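Local coordinates for protein putative peptidase (Bacteroides fragilis, PDB 5DYN) that probably acts as a clostripain-family cysteine protease that activates Bacteroides fragilis toxin, this chain being the C-terminal part of the longer protein, at residues 18-23 against 45-50; 81-86 against 109-114; 159-164 against 176-181; 183-188 against 209-214. All coordinates share one frame; numbering follows the deposited sequence.

Contact 1 of 4, residues 18-23 against 45-50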
loop_
_atom_site.group_PDB
_atom_site.type_symbol
_atom_site.label_atom_id
_atom_site.label_comp_id
_atom_site.label_asym_id
_atom_site.label_seq_id
_atom_site.Cartn_x
_atom_site.Cartn_y
_atom_site.Cartn_z
ATOM N N ALA B 18 9.153 -12.728 -2.371
ATOM C CA ALA B 18 8.783 -13.267 -1.068
ATOM C C ALA B 18 7.334 -13.748 -1.029
ATOM O O ALA B 18 7.029 -14.774 -0.422
ATOM C CB ALA B 18 9.019 -12.226 0.015
ATOM N N LEU B 19 6.442 -13.007 -1.677
ATOM C CA LEU B 19 5.016 -13.323 -1.637
ATOM C C LEU B 19 4.651 -14.527 -2.508
ATOM O O LEU B 19 3.483 -14.910 -2.588
ATOM C CB LEU B 19 4.192 -12.105 -2.060
ATOM C CG LEU B 19 4.165 -10.941 -1.067
ATOM C CD1 LEU B 19 3.394 -9.754 -1.628
ATOM C CD2 LEU B 19 3.570 -11.388 0.259
ATOM N N GLN B 20 5.651 -15.124 -3.152
ATOM C CA GLN B 20 5.414 -16.293 -3.991
ATOM C C GLN B 20 5.120 -17.540 -3.162
ATOM O O GLN B 20 4.428 -18.447 -3.624
ATOM C CB GLN B 20 6.610 -16.541 -4.912
ATOM C CG GLN B 20 6.797 -15.462 -5.968
ATOM C CD GLN B 20 5.518 -15.172 -6.735
ATOM O OE1 GLN B 20 5.149 -15.906 -7.652
ATOM N NE2 GLN B 20 4.832 -14.094 -6.360
ATOM N N VAL B 21 5.642 -17.585 -1.938
ATOM C CA VAL B 21 5.369 -18.706 -1.046
ATOM C C VAL B 21 4.030 -18.504 -0.348
ATOM O O VAL B 21 3.510 -19.412 0.297
ATOM C CB VAL B 21 6.479 -18.893 0.010
ATOM C CG1 VAL B 21 7.816 -19.136 -0.668
ATOM C CG2 VAL B 21 6.552 -17.689 0.935
ATOM N N ALA B 22 3.474 -17.306 -0.484
ATOM C CA ALA B 22 2.163 -17.014 0.075
ATOM C C ALA B 22 1.081 -17.632 -0.790
ATOM O O ALA B 22 1.246 -17.744 -2.002
ATOM C CB ALA B 22 1.952 -15.507 0.195
ATOM N N PRO B 23 -0.033 -18.045 -0.168
ATOM C CA PRO B 23 -1.195 -18.446 -0.964
ATOM C C PRO B 23 -1.779 -17.220 -1.648
ATOM O O PRO B 23 -1.418 -16.104 -1.273
ATOM C CB PRO B 23 -2.156 -19.018 0.080
ATOM C CG PRO B 23 -1.791 -18.319 1.343
ATOM C CD PRO B 23 -0.300 -18.115 1.279
ATOM N N ARG B 45 0.478 -7.892 -8.933
ATOM C CA ARG B 45 -0.832 -8.261 -9.464
ATOM C C ARG B 45 -1.105 -9.763 -9.342
ATOM O O ARG B 45 -2.259 -10.190 -9.297
ATOM C CB ARG B 45 -0.959 -7.823 -10.928
ATOM C CG ARG B 45 -0.099 -8.626 -11.891
ATOM C CD ARG B 45 0.060 -7.923 -13.225
ATOM N NE ARG B 45 0.837 -8.717 -14.172
ATOM C CZ ARG B 45 2.159 -8.835 -14.142
ATOM N NH1 ARG B 45 2.864 -8.211 -13.209
ATOM N NH2 ARG B 45 2.781 -9.577 -15.048
ATOM N N ASP B 46 -0.038 -10.553 -9.275
ATOM C CA ASP B 46 -0.156 -12.006 -9.229
ATOM C C ASP B 46 -0.157 -12.543 -7.801
ATOM O O ASP B 46 -0.202 -13.754 -7.590
ATOM C CB ASP B 46 0.982 -12.653 -10.022
ATOM C CG ASP B 46 2.354 -12.228 -9.526
ATOM O OD1 ASP B 46 2.525 -11.039 -9.182
ATOM O OD2 ASP B 46 3.263 -13.083 -9.481
ATOM N N CYS B 47 -0.111 -11.640 -6.825
ATOM C CA CYS B 47 -0.037 -12.035 -5.421
ATOM C C CYS B 47 -1.392 -12.005 -4.738
ATOM O O CYS B 47 -1.587 -12.636 -3.700
ATOM C CB CYS B 47 0.932 -11.132 -4.664
ATOM S SG CYS B 47 2.635 -11.324 -5.184
ATOM N N GLY B 48 -2.327 -11.266 -5.316
ATOM C CA GLY B 48 -3.629 -11.125 -4.706
ATOM C C GLY B 48 -4.647 -10.500 -5.627
ATOM O O GLY B 48 -4.384 -10.289 -6.810
ATOM N N SER B 49 -5.816 -10.200 -5.074
ATOM C CA SER B 49 -6.908 -9.646 -5.858
ATOM C C SER B 49 -6.991 -8.126 -5.734
ATOM O O SER B 49 -7.200 -7.432 -6.725
ATOM C CB SER B 49 -8.230 -10.283 -5.433
ATOM O OG SER B 49 -8.121 -11.695 -5.428
ATOM N N TYR B 50 -6.821 -7.610 -4.518
ATOM C CA TYR B 50 -6.972 -6.176 -4.287
ATOM C C TYR B 50 -5.803 -5.553 -3.529
ATOM O O TYR B 50 -5.289 -6.129 -2.569
ATOM C CB TYR B 50 -8.276 -5.904 -3.538
ATOM C CG TYR B 50 -9.497 -6.352 -4.306
ATOM C CD1 TYR B 50 -10.020 -5.572 -5.329
ATOM C CD2 TYR B 50 -10.117 -7.564 -4.021
ATOM C CE1 TYR B 50 -11.130 -5.980 -6.041
ATOM C CE2 TYR B 50 -11.228 -7.980 -4.728
ATOM C CZ TYR B 50 -11.730 -7.183 -5.739
ATOM O OH TYR B 50 -12.835 -7.588 -6.449
HETATM O O HOH W 1 0.548 -14.898 -3.468
#
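With CG of Leu19 (chi1 -71°) and SG of Cys47 (chi1 -67°) each beside its own backbone N and anti to the carbonyl carbon, the two side chains meet close to the backbone: Leu19 CB lies 3.6 Å from Cys47 SG, while the CD1 branch reaches toward the same sulfur. Gln20 begins with a similar first torsion but bends again at chi2, so that its NE2 comes to 3.7 Å from Cys47 SG. The Gln20 and Asp46 side chains cross at about a right angle, yet their amide and carboxylate planes are only 29° apart, and no hydrogen bond joins them. Both polar ends are held instead by His16 of helix 12-18, Gln20 NE2 bonding to its O and Asp46 OD2 to its NE2. A water lies 3.1 Å from both Leu19 O and Cys47 O, placed to donate to either; more carbonyls are near than it has protons, but it probably bridges the loops. A type I turn from Ala18 to Val21 shapes the first loop after helix 12-18, and Ile99 of the other protein chain packs on Leu19. The second loop joins helix 38-43 to strand 50-53, with Leu19 and Cys47 both resting on Leu28 of strand 25-31.

Contact 2 of 4, residues 81-86 against 109-114; sequences KIASCY and VSVGVA
Two methyl contacts form the centre of this wholly apolar interface, in which a helix lies against a strand of the central sheet. Ala83 CB sits between two valines of the strand, 3.5 Å from Val113 CG2 and 3.6 Å from Val111 CG1, its small size consistent with the close approach of helix and sheet. One turn further on, the Tyr86 side chain runs across the strand, roughly at right angles to Val111 and Val109, with CE2 3.7 Å from Val109 CG2. Val111 CG2 makes an off-centre CH-pi contact with that ring, 4.3 Å from its centroid, so the two branches of Val111 are shared between Ala83 and the tyrosine. The torsions sort them: CG1 stands anti to the backbone N (chi1 -178°), leaving CG2 beside it. Tyr86 CG is likewise anti to its N, and the far end of the ring is anchored by a hydrogen bond between the phenol group and Asp31 OD1. The axes of segments 81-86 and 110-114 run antiparallel, at 173°, and approach to 8.3 Å, the helix-on-sheet layering of the alpha/beta fold. Helix 78-92 thus packs on one face of the mixed sheet, where Ile52 of strand 50-53 on one flank and Tyr187 of strand 185-196 on the other join the apolar layer.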
loop_
_atom_site.group_PDB
_atom_site.type_symbol
_atom_site.label_atom_id
_atom_site.label_comp_id
_atom_site.label_asym_id
_atom_site.label_seq_id
_atom_site.Cartn_x
_atom_site.Cartn_y
_atom_site.Cartn_z
ATOM N N LYS B 81 -14.500 -3.168 2.675
ATOM C CA LYS B 81 -14.851 -2.896 4.058
ATOM C C LYS B 81 -13.635 -2.416 4.848
ATOM O O LYS B 81 -13.761 -1.552 5.713
ATOM C CB LYS B 81 -15.468 -4.136 4.701
ATOM C CG LYS B 81 -16.879 -4.425 4.205
ATOM C CD LYS B 81 -17.312 -5.837 4.543
ATOM C CE LYS B 81 -18.759 -6.087 4.151
ATOM N NZ LYS B 81 -19.698 -5.245 4.947
ATOM N N ILE B 82 -12.461 -2.963 4.538
ATOM C CA ILE B 82 -11.211 -2.485 5.129
ATOM C C ILE B 82 -10.996 -1.006 4.815
ATOM O O ILE B 82 -10.716 -0.201 5.705
ATOM C CB ILE B 82 -9.991 -3.285 4.625
ATOM C CG1 ILE B 82 -10.023 -4.718 5.158
ATOM C CG2 ILE B 82 -8.694 -2.608 5.050
ATOM C CD1 ILE B 82 -9.033 -5.640 4.476
ATOM N N ALA B 83 -11.139 -0.657 3.540
ATOM C CA ALA B 83 -10.941 0.715 3.090
ATOM C C ALA B 83 -11.957 1.674 3.701
ATOM O O ALA B 83 -11.589 2.733 4.213
ATOM C CB ALA B 83 -11.004 0.785 1.579
ATOM N N SER B 84 -13.233 1.303 3.640
ATOM C CA SER B 84 -14.299 2.158 4.160
ATOM C C SER B 84 -14.164 2.361 5.668
ATOM O O SER B 84 -14.401 3.458 6.168
ATOM C CB SER B 84 -15.673 1.576 3.823
ATOM O OG SER B 84 -15.817 0.266 4.344
ATOM N N CYS B 85 -13.777 1.307 6.384
ATOM C CA CYS B 85 -13.522 1.414 7.823
ATOM C C CYS B 85 -12.402 2.404 8.105
ATOM O O CYS B 85 -12.546 3.295 8.941
ATOM C CB CYS B 85 -13.165 0.052 8.421
ATOM S SG CYS B 85 -14.569 -1.041 8.691
ATOM N N TYR B 86 -11.289 2.225 7.402
ATOM C CA TYR B 86 -10.136 3.104 7.515
ATOM C C TYR B 86 -10.562 4.551 7.287
ATOM O O TYR B 86 -10.235 5.440 8.081
ATOM C CB TYR B 86 -9.063 2.717 6.497
ATOM C CG TYR B 86 -7.655 3.172 6.828
ATOM C CD1 TYR B 86 -6.585 2.280 6.790
ATOM C CD2 TYR B 86 -7.397 4.484 7.198
ATOM C CE1 TYR B 86 -5.304 2.690 7.085
ATOM C CE2 TYR B 86 -6.117 4.902 7.502
ATOM C CZ TYR B 86 -5.076 4.004 7.445
ATOM O OH TYR B 86 -3.805 4.422 7.749
ATOM N N VAL B 109 -7.599 11.587 5.846
ATOM C CA VAL B 109 -6.928 10.466 5.199
ATOM C C VAL B 109 -7.459 10.260 3.778
ATOM O O VAL B 109 -8.482 10.834 3.398
ATOM C CB VAL B 109 -7.114 9.161 6.016
ATOM C CG1 VAL B 109 -8.474 8.535 5.725
ATOM C CG2 VAL B 109 -5.991 8.170 5.736
ATOM N N SER B 110 -6.755 9.447 2.996
ATOM C CA SER B 110 -7.232 9.023 1.687
ATOM C C SER B 110 -6.883 7.552 1.462
ATOM O O SER B 110 -5.738 7.144 1.640
ATOM C CB SER B 110 -6.634 9.892 0.581
ATOM O OG SER B 110 -5.239 9.683 0.460
ATOM N N VAL B 111 -7.879 6.758 1.080
ATOM C CA VAL B 111 -7.687 5.327 0.871
ATOM C C VAL B 111 -8.239 4.889 -0.484
ATOM O O VAL B 111 -9.335 5.290 -0.879
ATOM C CB VAL B 111 -8.370 4.492 1.983
ATOM C CG1 VAL B 111 -8.121 3.004 1.770
ATOM C CG2 VAL B 111 -7.877 4.922 3.353
ATOM N N GLY B 112 -7.472 4.067 -1.194
ATOM C CA GLY B 112 -7.921 3.520 -2.459
ATOM C C GLY B 112 -7.800 2.009 -2.509
ATOM O O GLY B 112 -6.944 1.425 -1.846
ATOM N N VAL B 113 -8.666 1.368 -3.286
ATOM C CA VAL B 113 -8.547 -0.066 -3.524
ATOM C C VAL B 113 -8.460 -0.347 -5.019
ATOM O O VAL B 113 -9.304 0.100 -5.796
ATOM C CB VAL B 113 -9.725 -0.852 -2.930
ATOM C CG1 VAL B 113 -9.512 -2.342 -3.126
ATOM C CG2 VAL B 113 -9.878 -0.541 -1.462
ATOM N N ALA B 114 -7.435 -1.093 -5.416
ATOM C CA ALA B 114 -7.207 -1.388 -6.822
ATOM C C ALA B 114 -7.445 -2.861 -7.127
ATOM O O ALA B 114 -6.977 -3.734 -6.401
ATOM C CB ALA B 114 -5.791 -0.985 -7.222
#

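Contact 3 of 4, residues 159-164 against 176-181; sequences DLDRFI and SWREAF. With NA (sodium ion), chain H.
The indole of Trp177 is enclosed on both faces: Phe181 CB from its own helix lies over one, and Ile164 of the partner helix over the other, its CG1 3.7 Å from the centroid of the six-membered ring in a CH-pi contact. At the indole edge, near the ring plane, come Leu160 CG and Asp161 OD1, the latter 3.4 Å from Trp177 CZ3. The Phe181 ring receives Asp161 CB over one face. Helices 160-167 and 172-182 form an antiparallel helical hairpin, their short segments at 171° and 10.9 Å between axes, a spacing consistent with the large rings between them. Asp159 N-caps the first helix, its OD2 accepting from Arg162 N at 2.8 Å through the anti lone pair. Arg162 grips Asp161 OD2 side-on with NE and NH2, the oxygen lying in the guanidinium plane, and Lys209 adds a salt bridge to the same atom. Arg178 NH1 is a long 3.8 Å from Asp161 OD1, which sits well out of the guanidinium plane, so any attraction is probably electrostatic only; the like-charged Arg162 NH2 and Arg178 NH1 are 4.4 Å apart. Asp182 pairs with Arg178 NE, and Tyr174 bonds Asp161 OD1. Further along helix 172-182, Ala180 O binds a sodium ion together with Glu118.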
loop_
_atom_site.group_PDB
_atom_site.type_symbol
_atom_site.label_atom_id
_atom_site.label_comp_id
_atom_site.label_asym_id
_atom_site.label_seq_id
_atom_site.Cartn_x
_atom_site.Cartn_y
_atom_site.Cartn_z
ATOM N N ASP B 159 -0.947 11.694 -9.768
ATOM C CA ASP B 159 -2.139 10.936 -10.118
ATOM C C ASP B 159 -2.071 10.468 -11.570
ATOM O O ASP B 159 -1.919 11.275 -12.484
ATOM C CB ASP B 159 -3.395 11.770 -9.884
ATOM C CG ASP B 159 -4.661 10.992 -10.156
ATOM O OD1 ASP B 159 -5.057 10.182 -9.290
ATOM O OD2 ASP B 159 -5.256 11.185 -11.237
ATOM N N LEU B 160 -2.179 9.157 -11.772
ATOM C CA LEU B 160 -2.055 8.563 -13.100
ATOM C C LEU B 160 -3.127 9.060 -14.062
ATOM O O LEU B 160 -2.828 9.439 -15.196
ATOM C CB LEU B 160 -2.109 7.036 -13.005
ATOM C CG LEU B 160 -2.147 6.274 -14.332
ATOM C CD1 LEU B 160 -0.860 6.481 -15.108
ATOM C CD2 LEU B 160 -2.406 4.793 -14.097
ATOM N N ASP B 161 -4.373 9.058 -13.605
ATOM C CA ASP B 161 -5.491 9.458 -14.449
ATOM C C ASP B 161 -5.375 10.906 -14.921
ATOM O O ASP B 161 -5.592 11.199 -16.097
ATOM C CB ASP B 161 -6.813 9.261 -13.711
ATOM C CG ASP B 161 -7.988 9.854 -14.460
ATOM O OD1 ASP B 161 -8.510 9.177 -15.372
ATOM O OD2 ASP B 161 -8.387 10.996 -14.138
ATOM N N ARG B 162 -5.032 11.807 -14.008
ATOM C CA ARG B 162 -4.908 13.218 -14.357
ATOM C C ARG B 162 -3.717 13.466 -15.276
ATOM O O ARG B 162 -3.735 14.385 -16.094
ATOM C CB ARG B 162 -4.795 14.074 -13.094
ATOM C CG ARG B 162 -6.065 14.120 -12.259
ATOM C CD ARG B 162 -7.190 14.848 -12.984
ATOM N NE ARG B 162 -7.936 13.971 -13.882
ATOM C CZ ARG B 162 -8.885 14.383 -14.716
ATOM N NH1 ARG B 162 -9.212 15.667 -14.775
ATOM N NH2 ARG B 162 -9.507 13.508 -15.494
ATOM N N PHE B 163 -2.685 12.637 -15.143
ATOM C CA PHE B 163 -1.517 12.736 -16.011
ATOM C C PHE B 163 -1.849 12.321 -17.447
ATOM O O PHE B 163 -1.448 12.992 -18.402
ATOM C CB PHE B 163 -0.371 11.882 -15.463
ATOM C CG PHE B 163 0.782 11.733 -16.416
ATOM C CD1 PHE B 163 1.553 12.828 -16.769
ATOM C CD2 PHE B 163 1.096 10.495 -16.955
ATOM C CE1 PHE B 163 2.616 12.693 -17.647
ATOM C CE2 PHE B 163 2.160 10.353 -17.834
ATOM C CZ PHE B 163 2.918 11.455 -18.181
ATOM N N ILE B 164 -2.575 11.217 -17.598
ATOM C CA ILE B 164 -2.989 10.764 -18.924
ATOM C C ILE B 164 -3.945 11.790 -19.527
ATOM O O ILE B 164 -3.897 12.071 -20.725
ATOM C CB ILE B 164 -3.664 9.370 -18.884
ATOM C CG1 ILE B 164 -2.711 8.330 -18.295
ATOM C CG2 ILE B 164 -4.075 8.930 -20.278
ATOM C CD1 ILE B 164 -1.451 8.126 -19.113
ATOM N N SER B 176 -10.925 6.304 -24.093
ATOM C CA SER B 176 -10.602 4.900 -24.309
ATOM C C SER B 176 -9.781 4.372 -23.144
ATOM O O SER B 176 -10.093 3.325 -22.577
ATOM C CB SER B 176 -9.843 4.711 -25.621
ATOM O OG SER B 176 -10.678 4.979 -26.733
ATOM N N TRP B 177 -8.735 5.113 -22.791
ATOM C CA TRP B 177 -7.879 4.748 -21.670
ATOM C C TRP B 177 -8.665 4.755 -20.365
ATOM O O TRP B 177 -8.501 3.871 -19.523
ATOM C CB TRP B 177 -6.685 5.699 -21.572
ATOM C CG TRP B 177 -5.770 5.384 -20.433
ATOM C CD1 TRP B 177 -4.674 4.575 -20.464
ATOM C CD2 TRP B 177 -5.874 5.868 -19.087
ATOM N NE1 TRP B 177 -4.087 4.524 -19.223
ATOM C CE2 TRP B 177 -4.805 5.309 -18.359
ATOM C CE3 TRP B 177 -6.768 6.718 -18.426
ATOM C CZ2 TRP B 177 -4.604 5.573 -17.004
ATOM C CZ3 TRP B 177 -6.567 6.979 -17.082
ATOM C CH2 TRP B 177 -5.493 6.409 -16.385
ATOM N N ARG B 178 -9.521 5.761 -20.212
ATOM C CA ARG B 178 -10.336 5.923 -19.015
ATOM C C ARG B 178 -11.256 4.725 -18.783
ATOM O O ARG B 178 -11.546 4.366 -17.640
ATOM C CB ARG B 178 -11.158 7.209 -19.117
ATOM C CG ARG B 178 -12.122 7.432 -17.974
ATOM C CD ARG B 178 -11.405 7.487 -16.642
ATOM N NE ARG B 178 -12.339 7.776 -15.559
ATOM C CZ ARG B 178 -12.681 9.003 -15.179
ATOM N NH1 ARG B 178 -12.160 10.058 -15.792
ATOM N NH2 ARG B 178 -13.541 9.174 -14.186
ATOM N N GLU B 179 -11.704 4.105 -19.872
ATOM C CA GLU B 179 -12.537 2.909 -19.787
ATOM C C GLU B 179 -11.789 1.776 -19.094
ATOM O O GLU B 179 -12.352 1.059 -18.267
ATOM C CB GLU B 179 -12.994 2.460 -21.179
ATOM C CG GLU B 179 -14.021 3.378 -21.827
ATOM C CD GLU B 179 -14.568 2.822 -23.130
ATOM O OE1 GLU B 179 -13.767 2.362 -23.972
ATOM O OE2 GLU B 179 -15.805 2.846 -23.309
ATOM N N ALA B 180 -10.515 1.626 -19.437
ATOM C CA ALA B 180 -9.692 0.575 -18.858
ATOM C C ALA B 180 -9.334 0.887 -17.411
ATOM O O ALA B 180 -9.222 -0.019 -16.585
ATOM C CB ALA B 180 -8.435 0.377 -19.681
ATOM N N PHE B 181 -9.157 2.169 -17.107
ATOM C CA PHE B 181 -8.776 2.586 -15.762
ATOM C C PHE B 181 -9.946 2.483 -14.790
ATOM O O PHE B 181 -9.757 2.180 -13.613
ATOM C CB PHE B 181 -8.232 4.017 -15.768
ATOM C CG PHE B 181 -7.816 4.509 -14.409
ATOM C CD1 PHE B 181 -6.581 4.162 -13.880
ATOM C CD2 PHE B 181 -8.657 5.315 -13.659
ATOM C CE1 PHE B 181 -6.194 4.610 -12.627
ATOM C CE2 PHE B 181 -8.277 5.765 -12.404
ATOM C CZ PHE B 181 -7.043 5.413 -11.889
HETATM NA NA NA H . -8.748 -2.510 -17.128
#

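Contact 4 of 4, residues 183-188 against 209-214. With NA (sodium ion), chain J; NA (sodium ion), chain G.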
loop_
_atom_site.group_PDB
_atom_site.type_symbol
_atom_site.label_atom_id
_atom_site.label_comp_id
_atom_site.label_asym_id
_atom_site.label_seq_id
_atom_site.Cartn_x
_atom_site.Cartn_y
_atom_site.Cartn_z
ATOM N N LYS B 183 -11.953 0.271 -14.446
ATOM C CA LYS B 183 -12.067 -1.098 -13.961
ATOM C C LYS B 183 -11.031 -1.424 -12.881
ATOM O O LYS B 183 -11.029 -2.524 -12.328
ATOM C CB LYS B 183 -11.921 -2.077 -15.128
ATOM C CG LYS B 183 -13.018 -1.969 -16.176
ATOM C CD LYS B 183 -12.558 -2.561 -17.497
ATOM C CE LYS B 183 -13.711 -3.202 -18.251
ATOM N NZ LYS B 183 -13.221 -4.107 -19.327
ATOM N N VAL B 184 -10.155 -0.471 -12.581
ATOM C CA VAL B 184 -9.059 -0.720 -11.650
ATOM C C VAL B 184 -9.377 -0.221 -10.246
ATOM O O VAL B 184 -9.377 -0.999 -9.289
ATOM C CB VAL B 184 -7.752 -0.066 -12.132
ATOM C CG1 VAL B 184 -6.634 -0.304 -11.123
ATOM C CG2 VAL B 184 -7.362 -0.610 -13.496
ATOM N N MET B 185 -9.642 1.075 -10.119
ATOM C CA MET B 185 -9.956 1.650 -8.815
ATOM C C MET B 185 -11.414 1.400 -8.448
ATOM O O MET B 185 -12.321 2.042 -8.978
ATOM C CB MET B 185 -9.646 3.146 -8.794
ATOM C CG MET B 185 -8.194 3.461 -9.089
ATOM S SD MET B 185 -7.071 2.462 -8.089
ATOM C CE MET B 185 -7.413 3.098 -6.448
ATOM N N VAL B 186 -11.630 0.459 -7.538
ATOM C CA VAL B 186 -12.974 0.108 -7.105
ATOM C C VAL B 186 -13.386 0.913 -5.874
ATOM O O VAL B 186 -14.561 0.951 -5.509
ATOM C CB VAL B 186 -13.083 -1.394 -6.798
ATOM C CG1 VAL B 186 -12.848 -2.204 -8.063
ATOM C CG2 VAL B 186 -12.090 -1.789 -5.716
ATOM N N TYR B 187 -12.412 1.555 -5.238
ATOM C CA TYR B 187 -12.681 2.413 -4.091
ATOM C C TYR B 187 -11.687 3.563 -4.046
ATOM O O TYR B 187 -10.488 3.365 -4.233
ATOM C CB TYR B 187 -12.619 1.616 -2.783
ATOM C CG TYR B 187 -12.967 2.424 -1.546
ATOM C CD1 TYR B 187 -12.011 3.212 -0.909
ATOM C CD2 TYR B 187 -14.249 2.391 -1.008
ATOM C CE1 TYR B 187 -12.326 3.950 0.219
ATOM C CE2 TYR B 187 -14.573 3.124 0.124
ATOM C CZ TYR B 187 -13.605 3.901 0.733
ATOM O OH TYR B 187 -13.916 4.634 1.857
ATOM N N TRP B 188 -12.194 4.763 -3.793
ATOM C CA TRP B 188 -11.346 5.931 -3.600
ATOM C C TRP B 188 -12.107 7.014 -2.854
ATOM O O TRP B 188 -13.014 7.644 -3.399
ATOM C CB TRP B 188 -10.831 6.463 -4.938
ATOM C CG TRP B 188 -10.107 7.778 -4.842
ATOM C CD1 TRP B 188 -10.409 8.928 -5.513
ATOM C CD2 TRP B 188 -8.965 8.080 -4.027
ATOM N NE1 TRP B 188 -9.526 9.924 -5.171
ATOM C CE2 TRP B 188 -8.629 9.429 -4.261
ATOM C CE3 TRP B 188 -8.192 7.339 -3.125
ATOM C CZ2 TRP B 188 -7.557 10.053 -3.627
ATOM C CZ3 TRP B 188 -7.127 7.962 -2.496
ATOM C CH2 TRP B 188 -6.819 9.304 -2.754
ATOM N N LYS B 209 -7.900 10.215 -8.646
ATOM C CA LYS B 209 -8.589 8.931 -8.671
ATOM C C LYS B 209 -7.986 7.921 -7.697
ATOM O O LYS B 209 -8.541 6.840 -7.501
ATOM C CB LYS B 209 -8.589 8.361 -10.090
ATOM C CG LYS B 209 -9.201 9.288 -11.137
ATOM C CD LYS B 209 -10.577 9.789 -10.728
ATOM C CE LYS B 209 -11.306 10.433 -11.903
ATOM N NZ LYS B 209 -10.543 11.570 -12.491
ATOM N N GLY B 210 -6.852 8.269 -7.095
ATOM C CA GLY B 210 -6.299 7.480 -6.006
ATOM C C GLY B 210 -5.218 6.466 -6.337
ATOM O O GLY B 210 -4.838 5.665 -5.484
ATOM N N LEU B 211 -4.720 6.495 -7.568
ATOM C CA LEU B 211 -3.620 5.622 -7.965
ATOM C C LEU B 211 -2.489 6.463 -8.529
ATOM O O LEU B 211 -2.686 7.218 -9.481
ATOM C CB LEU B 211 -4.079 4.587 -8.993
ATOM C CG LEU B 211 -3.052 3.520 -9.387
ATOM C CD1 LEU B 211 -2.739 2.605 -8.209
ATOM C CD2 LEU B 211 -3.534 2.716 -10.585
ATOM N N SER B 212 -1.304 6.338 -7.941
ATOM C CA SER B 212 -0.194 7.199 -8.324
ATOM C C SER B 212 0.631 6.620 -9.465
ATOM O O SER B 212 0.564 5.427 -9.764
ATOM C CB SER B 212 0.719 7.464 -7.128
ATOM O OG SER B 212 1.543 6.344 -6.871
ATOM N N THR B 213 1.413 7.489 -10.094
ATOM C CA THR B 213 2.361 7.088 -11.118
ATOM C C THR B 213 3.629 7.917 -10.990
ATOM O O THR B 213 3.618 9.000 -10.405
ATOM C CB THR B 213 1.789 7.267 -12.533
ATOM O OG1 THR B 213 2.747 6.807 -13.496
ATOM C CG2 THR B 213 1.484 8.736 -12.799
ATOM N N TYR B 214 4.726 7.407 -11.536
ATOM C CA TYR B 214 5.949 8.186 -11.608
ATOM C C TYR B 214 5.939 9.023 -12.880
ATOM O O TYR B 214 5.265 8.686 -13.854
ATOM C CB TYR B 214 7.184 7.280 -11.562
ATOM C CG TYR B 214 8.492 8.033 -11.674
ATOM C CD1 TYR B 214 8.959 8.813 -10.624
ATOM C CD2 TYR B 214 9.256 7.966 -12.830
ATOM C CE1 TYR B 214 10.149 9.504 -10.723
ATOM C CE2 TYR B 214 10.448 8.655 -12.938
ATOM C CZ TYR B 214 10.889 9.422 -11.883
ATOM O OH TYR B 214 12.077 10.106 -11.990
HETATM NA NA NA J . 2.158 6.522 -4.244
HETATM NA NA NA G . 3.687 5.052 -15.326
#
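The six-membered ring of Trp188 lies flat against the backbone at Gly210, whose CA stands 3.3 Å from the ring centroid and 9° off the ring normal, a close CH-pi contact. Over the same face, toward the five-membered part, comes the preceding peptide carbonyl, with Lys209 O 3.2 Å from Trp188 CG. A CB on Gly210 would point at the indole and collide with Trp188 CE3, and the positive phi of 97° by itself calls for glycine. Among the apolar and sulfur contacts, Met185 is bent at chi2 and chi3, folding its thioether along the loop, so that SD lies 3.8 Å from Leu211 CB and CE an equal 3.8 Å from Gly210 O. Val184 CG1 approaches Leu211 CD2 more loosely. Backbone pairing of this strand is with Val113, which Val186 and Tyr187 both face in a classic beta bulge, at the corner that the chain turns at Val186. Thr213 OG1 donates to Tyr214 O, 3.2 Å away, on a carbonyl lone pair. The same oxygen is a sodium ligand, in a site to which Tyr227, Trp232 and Trp238 also belong. Ser212 OG binds another sodium ion, with Phe34 O and Pro55 O completing that site. With no hydrogen bond between 183-188 and 209-214, the union rests on shape and dispersion, while the hydroxyls of Ser212 and Thr213, which take no part in it, each bind a cation.

How the contacts relate
The four contacts follow one another in series along this clostripain-family chain. Contacts 2 and 4, with centres 12 Å apart, share the mixed sheet, in which strands 110-115 and 185-196 are paired neighbours. The centre of contact 1 is about 20 Å from that of contact 2, yet the two touch, for contact 1 reaches the sheet through strand 50-53, where Tyr50 packs on Val113. Contact 3 belongs to the helical hairpin beside the sheet, its centre 9 Å from that of contact 4, and is joined to it by Asp159 OD1 and Lys209 N, 2.9 Å apart in a probable hydrogen bond. Segment 209-214 therefore links hairpin to sheet within this protease chain.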